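Local structure of 3-keto-5-aminohexanoate cleavage enzyme (Burkholderia xenovorans LB400, 3E49) at residues V48-A53 against R168-C173. The protein probably cleaves 3-keto-5-aminohexanoate or a related beta-keto acid, using a zinc ion bound within a TIM barrel. Sequence-based numbering, arbitrary orientation.
Sequences VIHLHA and RFEFEC. With ZN (zinc ion), chain E.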
loop_
_atom_site.group_PDB
_atom_site.type_symbol
_atom_site.label_atom_id
_atom_site.label_comp_id
_atom_site.label_asym_id
_atom_site.label_seq_id
_atom_site.Cartn_x
_atom_site.Cartn_y
_atom_site.Cartn_z
ATOM N N VAL A 48 2.027 7.599 30.091
ATOM C CA VAL A 48 1.928 9.021 29.708
ATOM C C VAL A 48 0.489 9.499 29.815
ATOM O O VAL A 48 -0.424 8.855 29.306
ATOM C CB VAL A 48 2.439 9.287 28.236
ATOM C CG1 VAL A 48 2.284 10.807 27.860
ATOM C CG2 VAL A 48 3.929 8.767 28.036
ATOM N N ILE A 49 0.301 10.640 30.479
ATOM C CA ILE A 49 -0.990 11.254 30.682
ATOM C C ILE A 49 -1.051 12.563 29.891
ATOM O O ILE A 49 -0.336 13.489 30.154
ATOM C CB ILE A 49 -1.265 11.516 32.205
ATOM C CG1 ILE A 49 -0.958 10.263 33.033
ATOM C CG2 ILE A 49 -2.687 11.931 32.416
ATOM C CD1 ILE A 49 -1.870 9.020 32.725
ATOM N N HIS A 50 -1.897 12.594 28.867
ATOM C CA HIS A 50 -2.068 13.745 28.002
ATOM C C HIS A 50 -3.209 14.575 28.606
ATOM O O HIS A 50 -4.361 14.097 28.747
ATOM C CB HIS A 50 -2.355 13.266 26.565
ATOM C CG HIS A 50 -2.730 14.349 25.617
ATOM N ND1 HIS A 50 -1.902 14.774 24.607
ATOM C CD2 HIS A 50 -3.901 14.991 25.428
ATOM C CE1 HIS A 50 -2.524 15.693 23.888
ATOM N NE2 HIS A 50 -3.705 15.907 24.423
ATOM N N LEU A 51 -2.884 15.831 28.918
ATOM C CA LEU A 51 -3.753 16.707 29.718
ATOM C C LEU A 51 -4.222 17.999 29.115
ATOM O O LEU A 51 -3.462 18.726 28.457
ATOM C CB LEU A 51 -3.019 17.051 31.041
ATOM C CG LEU A 51 -2.841 15.883 32.007
ATOM C CD1 LEU A 51 -1.620 16.047 32.916
ATOM C CD2 LEU A 51 -4.097 15.629 32.812
ATOM N N HIS A 52 -5.521 18.252 29.317
ATOM C CA HIS A 52 -6.122 19.560 29.080
ATOM C C HIS A 52 -6.819 19.916 30.386
ATOM O O HIS A 52 -7.046 19.049 31.250
ATOM C CB HIS A 52 -7.221 19.563 28.011
ATOM C CG HIS A 52 -6.766 19.248 26.631
ATOM N ND1 HIS A 52 -7.172 19.986 25.544
ATOM C CD2 HIS A 52 -6.047 18.208 26.136
ATOM C CE1 HIS A 52 -6.699 19.437 24.439
ATOM N NE2 HIS A 52 -6.020 18.355 24.770
ATOM N N ALA A 53 -7.183 21.197 30.501
ATOM C CA ALA A 53 -7.911 21.701 31.658
ATOM C C ALA A 53 -9.261 22.189 31.160
ATOM O O ALA A 53 -9.409 22.594 29.985
ATOM C CB ALA A 53 -7.147 22.851 32.329
ATOM N N ARG A 168 9.787 18.009 25.288
ATOM C CA ARG A 168 9.799 17.262 24.045
ATOM C C ARG A 168 8.362 17.082 23.618
ATOM O O ARG A 168 7.442 17.323 24.384
ATOM C CB ARG A 168 10.583 15.971 24.157
ATOM C CG ARG A 168 12.090 16.284 24.367
ATOM C CD ARG A 168 12.971 15.079 24.549
ATOM N NE ARG A 168 12.904 14.244 23.378
ATOM C CZ ARG A 168 13.546 14.464 22.241
ATOM N NH1 ARG A 168 14.361 15.493 22.081
ATOM N NH2 ARG A 168 13.356 13.622 21.241
ATOM N N PHE A 169 8.164 16.692 22.386
ATOM C CA PHE A 169 6.801 16.726 21.855
ATOM C C PHE A 169 6.175 15.439 21.433
ATOM O O PHE A 169 6.845 14.534 20.951
ATOM C CB PHE A 169 6.772 17.660 20.661
ATOM C CG PHE A 169 7.272 19.043 20.974
ATOM C CD1 PHE A 169 6.441 19.975 21.567
ATOM C CD2 PHE A 169 8.594 19.394 20.703
ATOM C CE1 PHE A 169 6.917 21.250 21.868
ATOM C CE2 PHE A 169 9.071 20.668 21.014
ATOM C CZ PHE A 169 8.237 21.589 21.587
ATOM N N GLU A 170 4.860 15.403 21.635
ATOM C CA GLU A 170 3.996 14.375 21.096
ATOM C C GLU A 170 3.502 15.068 19.823
ATOM O O GLU A 170 2.657 15.964 19.900
ATOM C CB GLU A 170 2.824 14.042 22.051
ATOM C CG GLU A 170 1.798 13.041 21.495
ATOM C CD GLU A 170 0.496 12.980 22.277
ATOM O OE1 GLU A 170 0.211 13.899 23.063
ATOM O OE2 GLU A 170 -0.294 12.022 22.069
ATOM N N PHE A 171 4.076 14.699 18.667
ATOM C CA PHE A 171 3.705 15.280 17.394
ATOM C C PHE A 171 2.411 14.616 16.924
ATOM O O PHE A 171 2.389 13.425 16.609
ATOM C CB PHE A 171 4.817 15.108 16.351
ATOM C CG PHE A 171 6.161 15.703 16.777
ATOM C CD1 PHE A 171 6.385 17.069 16.603
ATOM C CD2 PHE A 171 7.172 14.896 17.249
ATOM C CE1 PHE A 171 7.596 17.637 16.975
ATOM C CE2 PHE A 171 8.383 15.458 17.673
ATOM C CZ PHE A 171 8.597 16.836 17.494
ATOM N N GLU A 172 1.334 15.396 16.903
ATOM C CA GLU A 172 0.021 14.908 16.540
ATOM C C GLU A 172 -0.114 15.110 15.064
ATOM O O GLU A 172 -0.210 16.241 14.597
ATOM C CB GLU A 172 -1.055 15.661 17.293
ATOM C CG GLU A 172 -1.042 15.361 18.749
ATOM C CD GLU A 172 -2.062 16.191 19.519
ATOM O OE1 GLU A 172 -2.265 17.392 19.155
ATOM O OE2 GLU A 172 -2.621 15.625 20.493
ATOM N N CYS A 173 -0.058 14.009 14.335
ATOM C CA CYS A 173 -0.110 14.045 12.876
ATOM C C CYS A 173 -1.441 13.455 12.406
ATOM O O CYS A 173 -1.681 12.258 12.526
ATOM C CB CYS A 173 1.074 13.289 12.298
ATOM S SG CYS A 173 2.703 13.980 12.865
HETATM ZN ZN ZN E . -5.363 16.798 23.307
HETATM O O HOH W 1 -3.935 18.325 22.185
HETATM O O HOH W 2 -4.799 15.788 21.211
#
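H50 and E170 face each other across the barrel interior and give a worked example of a zinc–histidine–carboxylate arrangement, in which a second-shell acid positions a first-shell ligand. The CB of H50 starts toward the opposing strand, and CG lies anti to the backbone N (chi1 172°), which carries the imidazole away from its own strand. CG itself comes within 3.9 Å of E170 OE1. The next ring atom, ND1, makes the one direct hydrogen bond between the segments, donating to E170 OE1 at 2.8 Å. That bond is noticeably bent, with an N-H...O angle of 143°; it uses the syn lone pair of the oxygen, which sits somewhat out of the ring plane. The carboxylate is turned steeply against the imidazole, the two planes 75° apart.

The two strands belong to the eight-stranded parallel TIM barrel, and the strands 82-85 and 109-113 separate them along its wall. Their meeting is therefore between side chains alone, with the CA atoms of H50 and E170 still 9.2 Å apart. E170 is itself fixed by N84 at OE1 and by R255 and Q198 at OE2.

Further round the ring, H50 CE1 approaches E172 OE2 at 3.4 Å, an oblique contact with a side chain arriving from the opposite direction. On the other flank, CD2 lies in the ring plane of H52, at the edge of that second imidazole. At the tip, H50 NE2 binds the zinc ion at 2.2 Å. With ND1 held by E170 and NE2 by the metal, the ring is fixed against flipping. H52 NE2 binds zinc at 2.2 Å as well, and E259 and two waters complete the shell; water 1, one of the two, donates a weak hydrogen bond to E172 OE2.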